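Local coordinates for protein phosphoribosylglycinamide synthetase (Anaerococcus prevotii, PDB 4DIM) that probably acts as an ATP-dependent ligase of the ATP-grasp family, binding ATP and a metal ion, at residues N59-E62 against V63-K66; L87-I90 against C91-N95; G108-Y111 against K112-E115. All coordinates share one frame; numbering follows the deposited sequence.

Overall arrangement
Interactions 1 and 2 hold neighbouring helices of the parallel, Rossmann-like sheet domain, and their centres lie about 10 Å apart. They meet through Val63 and Ile90 and through a salt bridge between Asp61 OD1 and Arg89 NH1 of 2.9 Å. Interaction 1 is a surface contact that takes in the N-cap and all of helix 60-66. Interaction 2, in helix 84-94, is partly buried: apolar groups face the sheet, and charged ones face the surface. Interaction 3, also partly buried, touches neither, its nearest atoms being about 10 Å from interaction 2. It starts helix 110-120 in the ATP-grasp part, capped by an aspartate and carrying several lysines, in contrast to the acidic helix 60-66.

Interaction 1. Residues N59-E62 against V63-K66; sequences NPDE and VEQK
Glu62 and Lys66, one turn apart at the surface of helix 60-66, cross obliquely. The helix belongs to the beta-alpha-beta crossover that joins strands 51-54 and 74-76 of the Rossmann-like sheet. Lys66 lays its CD and CE methylenes against the carboxylate end of Glu62, CE lying 3.3 Å from Glu62 OE1, whereas Lys66 NZ stays 4.7 Å from that oxygen, too far for a direct salt bridge. Glu62 OE1 instead accepts from Asp56 N, and Lys66 NZ bonds weakly to Tyr54 O. Glu62 reaches this position because its CG stands opposite the backbone N (chi1 -173°) and the chain beyond runs extended.

Along another flank, Asp61 OD2 and Glu64 OE1 lie 4.4 Å apart, like charges whose repulsion is probably eased by Arg89 of helix 84-94, which forms a salt bridge with Asp61 OD1. Asn59 is the N-cap. Pro60 fits just after it, since a proline, lacking an N-H, costs the first turn no hydrogen bond. Val63, the buried residue, turns its branched side chain to Ile90 of helix 84-94. Its own N-H bonds to Asn59 O at 3.1 Å and 169°, and its CG2 lies 3.4 Å from that oxygen.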
ATOM      1  N   ASN A  59       3.399 -18.411  -1.407  1.00 89.73           N
ATOM      2  CA  ASN A  59       4.222 -19.535  -1.045  1.00 92.35           C
ATOM      3  C   ASN A  59       5.587 -19.323  -1.672  1.00 96.91           C
ATOM      4  O   ASN A  59       5.796 -19.703  -2.820  1.00 96.32           O
ATOM      5  CB  ASN A  59       3.526 -20.800  -1.523  1.00 94.83           C
ATOM      6  CG  ASN A  59       4.086 -22.091  -1.005  1.00113.44           C
ATOM      7  OD1 ASN A  59       5.102 -22.124  -0.301  1.00 99.77           O
ATOM      8  ND2 ASN A  59       3.402 -23.191  -1.336  1.00112.14           N
ATOM      9  N   PRO A  60       6.536 -18.680  -0.953  1.00 96.26           N
ATOM     10  CA  PRO A  60       7.837 -18.382  -1.569  1.00 97.22           C
ATOM     11  C   PRO A  60       8.584 -19.606  -2.037  1.00105.50           C
ATOM     12  O   PRO A  60       9.311 -19.493  -3.021  1.00105.60           O
ATOM     13  CB  PRO A  60       8.612 -17.640  -0.463  1.00 98.08           C
ATOM     14  CG  PRO A  60       7.913 -17.899   0.763  1.00102.29           C
ATOM     15  CD  PRO A  60       6.471 -18.113   0.411  1.00 97.16           C
ATOM     16  N   ASP A  61       8.399 -20.758  -1.351  1.00105.96           N
ATOM     17  CA  ASP A  61       9.061 -22.021  -1.721  1.00109.89           C
ATOM     18  C   ASP A  61       8.505 -22.582  -3.046  1.00110.81           C
ATOM     19  O   ASP A  61       9.291 -22.947  -3.914  1.00112.08           O
ATOM     20  CB  ASP A  61       8.942 -23.068  -0.600  1.00115.17           C
ATOM     21  CG  ASP A  61      10.036 -22.944   0.450  1.00130.13           C
ATOM     22  OD1 ASP A  61       9.823 -22.216   1.447  1.00130.20           O
ATOM     23  OD2 ASP A  61      11.142 -23.487   0.223  1.00138.17           O
ATOM     24  N   GLU A  62       7.176 -22.626  -3.211  1.00104.07           N
ATOM     25  CA  GLU A  62       6.555 -23.086  -4.464  1.00103.87           C
ATOM     26  C   GLU A  62       6.970 -22.212  -5.629  1.00106.99           C
ATOM     27  O   GLU A  62       7.301 -22.707  -6.692  1.00107.66           O
ATOM     28  CB  GLU A  62       5.027 -23.055  -4.348  1.00103.58           C
ATOM     29  CG  GLU A  62       4.288 -23.676  -5.523  1.00114.79           C
ATOM     30  CD  GLU A  62       2.900 -23.106  -5.705  1.00129.72           C
ATOM     31  OE1 GLU A  62       2.772 -22.091  -6.428  1.00130.39           O
ATOM     32  OE2 GLU A  62       1.949 -23.628  -5.078  1.00114.15           O
ATOM     33  N   VAL A  63       6.926 -20.902  -5.417  1.00102.71           N
ATOM     34  CA  VAL A  63       7.251 -19.910  -6.427  1.00100.33           C
ATOM     35  C   VAL A  63       8.675 -20.067  -6.918  1.00104.37           C
ATOM     36  O   VAL A  63       8.879 -20.027  -8.122  1.00104.44           O
ATOM     37  CB  VAL A  63       6.991 -18.499  -5.873  1.00101.18           C
ATOM     38  CG1 VAL A  63       7.688 -17.423  -6.704  1.00100.36           C
ATOM     39  CG2 VAL A  63       5.493 -18.237  -5.819  1.00 99.22           C
ATOM     40  N   GLU A  64       9.643 -20.223  -6.002  1.00101.32           N
ATOM     41  CA  GLU A  64      11.066 -20.392  -6.318  1.00103.44           C
ATOM     42  C   GLU A  64      11.272 -21.570  -7.301  1.00111.05           C
ATOM     43  O   GLU A  64      12.077 -21.480  -8.228  1.00112.16           O
ATOM     44  CB  GLU A  64      11.842 -20.628  -5.004  1.00106.52           C
ATOM     45  CG  GLU A  64      13.353 -20.747  -5.118  1.00117.85           C
ATOM     46  CD  GLU A  64      14.006 -21.604  -4.047  1.00133.57           C
ATOM     47  OE1 GLU A  64      13.547 -21.569  -2.881  1.00112.63           O
ATOM     48  OE2 GLU A  64      15.009 -22.280  -4.370  1.00132.00           O
ATOM     49  N   GLN A  65      10.528 -22.655  -7.097  1.00109.32           N
ATOM     50  CA  GLN A  65      10.608 -23.834  -7.947  1.00113.62           C
ATOM     51  C   GLN A  65      10.029 -23.547  -9.329  1.00118.16           C
ATOM     52  O   GLN A  65      10.648 -23.859 -10.344  1.00121.46           O
ATOM     53  CB  GLN A  65       9.862 -25.035  -7.301  1.00116.61           C
ATOM     54  CG  GLN A  65      10.708 -25.955  -6.390  1.00136.89           C
ATOM     55  CD  GLN A  65      11.792 -25.278  -5.569  1.00154.13           C
ATOM     56  OE1 GLN A  65      11.543 -24.714  -4.492  1.00149.58           O
ATOM     57  NE2 GLN A  65      13.037 -25.362  -6.034  1.00140.64           N
ATOM     58  N   LYS A  66       8.848 -22.953  -9.362  1.00111.49           N
ATOM     59  CA  LYS A  66       8.127 -22.697 -10.601  1.00110.05           C
ATOM     60  C   LYS A  66       8.817 -21.692 -11.563  1.00112.42           C
ATOM     61  O   LYS A  66       8.530 -21.782 -12.755  1.00113.52           O
ATOM     62  CB  LYS A  66       6.684 -22.228 -10.288  1.00109.33           C
ATOM     63  CG  LYS A  66       5.793 -23.373  -9.786  1.00120.75           C
ATOM     64  CD  LYS A  66       4.354 -22.946  -9.521  1.00132.49           C
ATOM     65  CE  LYS A  66       3.454 -24.072  -9.029  1.00147.24           C
ATOM     66  NZ  LYS A  66       2.966 -24.957 -10.127  1.00159.36           N
TER

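Interaction 2. Residues L87-I90 against C91-N95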
ATOM      1  N   LEU A  87       8.423 -12.625  -4.267  1.00 88.76           N
ATOM      2  CA  LEU A  87       9.213 -11.794  -5.192  1.00 89.84           C
ATOM      3  C   LEU A  87      10.674 -11.661  -4.735  1.00 98.70           C
ATOM      4  O   LEU A  87      11.602 -11.815  -5.532  1.00102.66           O
ATOM      5  CB  LEU A  87       8.624 -10.405  -5.283  1.00 87.24           C
ATOM      6  CG  LEU A  87       9.418  -9.366  -6.074  1.00 91.13           C
ATOM      7  CD1 LEU A  87       9.709  -9.836  -7.484  1.00 92.47           C
ATOM      8  CD2 LEU A  87       8.629  -8.094  -6.145  1.00 92.22           C
ATOM      9  N   ALA A  88      10.863 -11.344  -3.454  1.00 92.77           N
ATOM     10  CA  ALA A  88      12.172 -11.182  -2.855  1.00 92.81           C
ATOM     11  C   ALA A  88      13.044 -12.452  -3.057  1.00101.06           C
ATOM     12  O   ALA A  88      14.216 -12.330  -3.447  1.00102.21           O
ATOM     13  CB  ALA A  88      12.021 -10.855  -1.378  1.00 92.41           C
ATOM     14  N   ARG A  89      12.450 -13.662  -2.880  1.00 98.38           N
ATOM     15  CA  ARG A  89      13.183 -14.902  -3.111  1.00101.50           C
ATOM     16  C   ARG A  89      13.505 -15.069  -4.601  1.00107.32           C
ATOM     17  O   ARG A  89      14.656 -15.404  -4.935  1.00111.33           O
ATOM     18  CB  ARG A  89      12.447 -16.147  -2.596  1.00101.07           C
ATOM     19  CG  ARG A  89      13.460 -17.297  -2.311  1.00109.13           C
ATOM     20  CD  ARG A  89      12.861 -18.474  -1.567  1.00114.27           C
ATOM     21  NE  ARG A  89      12.673 -18.176  -0.149  1.00115.66           N
ATOM     22  CZ  ARG A  89      12.080 -18.979   0.732  1.00137.65           C
ATOM     23  NH1 ARG A  89      11.601 -20.161   0.352  1.00130.07           N
ATOM     24  NH2 ARG A  89      11.956 -18.605   2.004  1.00122.18           N
ATOM     25  N   ILE A  90      12.517 -14.806  -5.495  1.00100.11           N
ATOM     26  CA  ILE A  90      12.740 -14.854  -6.962  1.00100.71           C
ATOM     27  C   ILE A  90      14.003 -14.028  -7.295  1.00104.17           C
ATOM     28  O   ILE A  90      14.913 -14.523  -7.935  1.00106.59           O
ATOM     29  CB  ILE A  90      11.501 -14.328  -7.781  1.00101.06           C
ATOM     30  CG1 ILE A  90      10.361 -15.307  -7.739  1.00101.31           C
ATOM     31  CG2 ILE A  90      11.869 -14.033  -9.252  1.00102.94           C
ATOM     32  CD1 ILE A  90       9.061 -14.668  -8.025  1.00102.84           C
ATOM     33  N   CYS A  91      14.055 -12.785  -6.816  1.00 98.28           N
ATOM     34  CA  CYS A  91      15.177 -11.889  -7.065  1.00 98.44           C
ATOM     35  C   CYS A  91      16.467 -12.375  -6.456  1.00104.80           C
ATOM     36  O   CYS A  91      17.492 -12.274  -7.117  1.00106.91           O
ATOM     37  CB  CYS A  91      14.835 -10.494  -6.576  1.00 94.73           C
ATOM     38  SG  CYS A  91      13.380  -9.814  -7.386  1.00 94.98           S
ATOM     39  N   ASP A  92      16.431 -12.883  -5.216  1.00101.21           N
ATOM     40  CA  ASP A  92      17.625 -13.414  -4.556  1.00104.63           C
ATOM     41  C   ASP A  92      18.184 -14.677  -5.228  1.00113.94           C
ATOM     42  O   ASP A  92      19.401 -14.884  -5.165  1.00116.78           O
ATOM     43  CB  ASP A  92      17.336 -13.728  -3.072  1.00105.55           C
ATOM     44  CG  ASP A  92      17.304 -12.504  -2.197  1.00116.10           C
ATOM     45  OD1 ASP A  92      17.218 -11.376  -2.751  1.00117.06           O
ATOM     46  OD2 ASP A  92      17.341 -12.662  -0.950  1.00118.73           O
ATOM     47  N   LYS A  93      17.316 -15.545  -5.811  1.00111.08           N
ATOM     48  CA  LYS A  93      17.762 -16.824  -6.396  1.00114.90           C
ATOM     49  C   LYS A  93      18.001 -16.730  -7.917  1.00121.27           C
ATOM     50  O   LYS A  93      18.969 -17.303  -8.399  1.00125.95           O
ATOM     51  CB  LYS A  93      16.748 -17.944  -6.084  1.00116.35           C
ATOM     52  CG  LYS A  93      16.461 -18.179  -4.576  1.00122.60           C
ATOM     53  CD  LYS A  93      17.679 -18.589  -3.723  1.00127.56           C
ATOM     54  CE  LYS A  93      17.339 -18.859  -2.257  1.00127.30           C
ATOM     55  NZ  LYS A  93      16.905 -20.270  -1.976  1.00127.95           N
ATOM     56  N   GLU A  94      17.154 -16.013  -8.668  1.00115.07           N
ATOM     57  CA  GLU A  94      17.347 -15.843 -10.120  1.00115.47           C
ATOM     58  C   GLU A  94      18.251 -14.604 -10.435  1.00119.08           C
ATOM     59  O   GLU A  94      18.521 -14.337 -11.614  1.00120.29           O
ATOM     60  CB  GLU A  94      15.987 -15.724 -10.838  1.00113.56           C
ATOM     61  CG  GLU A  94      15.097 -16.956 -10.766  1.00125.78           C
ATOM     62  CD  GLU A  94      15.595 -18.191 -11.497  1.00147.81           C
ATOM     63  OE1 GLU A  94      16.131 -18.055 -12.623  1.00142.39           O
ATOM     64  OE2 GLU A  94      15.424 -19.302 -10.943  1.00135.83           O
ATOM     65  N   ASN A  95      18.735 -13.874  -9.384  1.00113.26           N
ATOM     66  CA  ASN A  95      19.624 -12.713  -9.492  1.00113.36           C
ATOM     67  C   ASN A  95      19.004 -11.638 -10.405  1.00112.70           C
ATOM     68  O   ASN A  95      19.633 -11.068 -11.297  1.00114.19           O
ATOM     69  CB  ASN A  95      21.037 -13.130  -9.954  1.00119.97           C
ATOM     70  CG  ASN A  95      22.106 -12.079  -9.696  1.00148.76           C
ATOM     71  OD1 ASN A  95      22.090 -11.354  -8.687  1.00146.78           O
ATOM     72  ND2 ASN A  95      23.059 -11.956 -10.608  1.00139.88           N
TER
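Ile90 O draws two N-H groups of the following turn: Glu94 N bonds to it at 2.8 Å with an N-H...O angle of 162°, and Lys93 N adds a weak bond at 3.4 Å. Lys93 N gives its stronger bond to Arg89 O, at 2.8 Å, so this amide is shared between two carbonyls in the last part of helix 84-94. Asn95 then departs from helical angles with positive phi, a conformation that asparagine adopts more readily than most residues.

On the buried side, Cys91 SG lies beside its own backbone N (chi1 -59°), which points the sulfur back along the helix to within 3.7 Å of Leu87 CD1. These compact apolar groups suit a face laid against the sheet: Leu87 also touches Ala75, and Ile90 packs on Leu11 and Leu13 of strand 9-13.

The outer side carries charge. Arg89 and Lys93 run side by side in the same direction, with Arg89 CG 3.9 Å from Lys93 CG. Their charged ends stay further apart, Arg89 NE lying 5.1 Å from Lys93 NZ. Arg89 NH2 forms a salt bridge with Glu101 OE1, and Asp92 OD2 accepts from Glu101 N. Two cations can therefore share one flank: their methylenes do the touching, and the charge is probably offset because Arg89 is paired with Glu101 and Asp61, and Lys93 weakly, at long range, with Glu64.

Interaction 3. Residues G108-Y111 against K112-E115; sequences GDKY and KMKE
Asp109 sets its flat carboxylate between Lys112 and the ring of Tyr111. Its CG lies in the ring plane at the edge, 3.9 Å from Tyr111 CD2, while OD2 accepts a weak bond from Lys112 N at 3.3 Å and 149°. This is an N-cap: Asp109 follows helix 101-108 and caps helix 110-120 of the ATP-grasp part, supplying a side-chain oxygen to an amide of the first turn that lacks a carbonyl partner four residues back in its own helix. Aspartate suits the place, being short enough to fold back to the first turn, and its negative charge probably interacts well with the positive end of the helix dipole. With CG opposite its backbone N (chi1 -167°), the carboxylate swings beside Lys112, whose CG also comes 3.3 Å from Asp109 OD2.

The Tyr111 side chain touches His127 and Ile186 of the adjacent antiparallel sheet, and Val129 and Thr152 from loops. Its OH is hydrogen-bonded to Tyr184 OH, so the aromatic residue combines apolar packing with a polar tip.

On another flank, Lys110 runs alongside both Met113 and Lys114, all pointing the same way. The two ammonium groups, Lys110 NZ and Lys114 NZ, come within 3.9 Å, a proximity probably eased by the salt bridge of Lys110 NZ with Glu275 OE1, while Lys114 NZ is hydrogen-bonded to Thr124 OG1. Met113, modelled as selenomethionine, is buried. Its flexible chain, bent at its last torsion, places CE 3.7 Å from Lys110 NZ, while its backbone N bonds to Asp109 O at 2.9 Å, nearly along the C=O axis.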
ATOM      1  N   GLY A 108       7.693  -7.321   7.112  1.00 94.29           N
ATOM      2  CA  GLY A 108       6.593  -8.204   7.466  1.00 94.65           C
ATOM      3  C   GLY A 108       6.467  -8.548   8.931  1.00100.49           C
ATOM      4  O   GLY A 108       5.370  -8.892   9.376  1.00 99.79           O
ATOM      5  N   ASP A 109       7.577  -8.466   9.691  1.00100.49           N
ATOM      6  CA  ASP A 109       7.582  -8.793  11.110  1.00102.28           C
ATOM      7  C   ASP A 109       7.790  -7.543  11.927  1.00103.41           C
ATOM      8  O   ASP A 109       8.889  -6.997  11.939  1.00102.13           O
ATOM      9  CB  ASP A 109       8.673  -9.833  11.408  1.00107.33           C
ATOM     10  CG  ASP A 109       8.542 -10.471  12.784  1.00122.65           C
ATOM     11  OD1 ASP A 109       7.503 -11.125  13.040  1.00127.66           O
ATOM     12  OD2 ASP A 109       9.481 -10.342  13.589  1.00122.98           O
ATOM     13  N   LYS A 110       6.727  -7.078  12.595  1.00100.98           N
ATOM     14  CA  LYS A 110       6.761  -5.895  13.477  1.00102.26           C
ATOM     15  C   LYS A 110       7.876  -5.943  14.556  1.00107.57           C
ATOM     16  O   LYS A 110       8.429  -4.903  14.854  1.00106.41           O
ATOM     17  CB  LYS A 110       5.400  -5.688  14.189  1.00106.64           C
ATOM     18  CG  LYS A 110       4.349  -4.913  13.375  1.00124.25           C
ATOM     19  CD  LYS A 110       3.610  -3.854  14.227  1.00132.46           C
ATOM     20  CE  LYS A 110       2.827  -2.859  13.401  1.00147.11           C
ATOM     21  NZ  LYS A 110       3.703  -1.998  12.561  1.00151.97           N
ATOM     22  N   TYR A 111       8.183  -7.114  15.141  1.00105.89           N
ATOM     23  CA  TYR A 111       9.242  -7.204  16.156  1.00107.29           C
ATOM     24  C   TYR A 111      10.591  -6.831  15.541  1.00106.65           C
ATOM     25  O   TYR A 111      11.343  -6.082  16.148  1.00105.98           O
ATOM     26  CB  TYR A 111       9.393  -8.617  16.782  1.00113.19           C
ATOM     27  CG  TYR A 111       8.180  -9.342  17.331  1.00118.82           C
ATOM     28  CD1 TYR A 111       7.942  -9.393  18.703  1.00121.42           C
ATOM     29  CD2 TYR A 111       7.458 -10.224  16.527  1.00121.79           C
ATOM     30  CE1 TYR A 111       6.977 -10.253  19.247  1.00123.35           C
ATOM     31  CE2 TYR A 111       6.477 -11.065  17.056  1.00123.30           C
ATOM     32  CZ  TYR A 111       6.211 -11.047  18.415  1.00128.59           C
ATOM     33  OH  TYR A 111       5.225 -11.843  18.944  1.00127.26           O
ATOM     34  N   LYS A 112      10.899  -7.410  14.364  1.00101.18           N
ATOM     35  CA  LYS A 112      12.136  -7.197  13.613  1.00101.67           C
ATOM     36  C   LYS A 112      12.225  -5.799  13.043  1.00100.20           C
ATOM     37  O   LYS A 112      13.325  -5.247  12.950  1.00102.50           O
ATOM     38  CB  LYS A 112      12.263  -8.186  12.442  1.00107.30           C
ATOM     39  CG  LYS A 112      12.617  -9.629  12.784  1.00120.74           C
ATOM     40  CD  LYS A 112      12.758 -10.482  11.485  1.00127.31           C
ATOM     41  CE  LYS A 112      12.445 -11.966  11.663  1.00136.83           C
ATOM     42  NZ  LYS A 112      13.609 -12.743  12.156  1.00143.73           N
HETATM   43  N   MSE A 113      11.078  -5.246  12.606  1.00 88.68           N
HETATM   44  CA  MSE A 113      10.994  -3.883  12.071  1.00 82.67           C
HETATM   45  C   MSE A 113      11.265  -2.881  13.164  1.00 84.18           C
HETATM   46  O   MSE A 113      12.053  -1.961  12.978  1.00 85.89           O
HETATM   47  CB  MSE A 113       9.593  -3.608  11.464  1.00 81.77           C
HETATM   48  CG  MSE A 113       9.567  -2.429  10.483  1.00 86.11           C
HETATM   49 SE   MSE A 113       7.812  -1.661  10.111  0.82 89.38          SE
HETATM   50  CE  MSE A 113       7.267  -1.145  11.930  1.00 83.32           C
ATOM     51  N   LYS A 114      10.629  -3.056  14.310  1.00 79.25           N
ATOM     52  CA  LYS A 114      10.762  -2.119  15.430  1.00 79.35           C
ATOM     53  C   LYS A 114      12.144  -2.222  16.093  1.00 88.61           C
ATOM     54  O   LYS A 114      12.561  -1.286  16.783  1.00 91.77           O
ATOM     55  CB  LYS A 114       9.635  -2.361  16.465  1.00 79.37           C
ATOM     56  CG  LYS A 114       8.229  -2.148  15.901  1.00 95.67           C
ATOM     57  CD  LYS A 114       7.624  -0.795  16.189  1.00107.79           C
ATOM     58  CE  LYS A 114       6.126  -0.775  15.918  1.00124.16           C
ATOM     59  NZ  LYS A 114       5.694   0.334  15.010  1.00126.55           N
ATOM     60  N   GLU A 115      12.834  -3.359  15.906  1.00 86.18           N
ATOM     61  CA  GLU A 115      14.176  -3.605  16.425  1.00 88.34           C
ATOM     62  C   GLU A 115      15.183  -2.775  15.601  1.00 92.41           C
ATOM     63  O   GLU A 115      16.125  -2.200  16.142  1.00 94.54           O
ATOM     64  CB  GLU A 115      14.500  -5.115  16.362  1.00 91.71           C
ATOM     65  CG  GLU A 115      15.736  -5.520  17.151  1.00112.87           C
ATOM     66  CD  GLU A 115      16.227  -6.944  16.941  1.00149.35           C
ATOM     67  OE1 GLU A 115      16.202  -7.425  15.784  1.00156.67           O
ATOM     68  OE2 GLU A 115      16.698  -7.554  17.929  1.00143.00           O
TER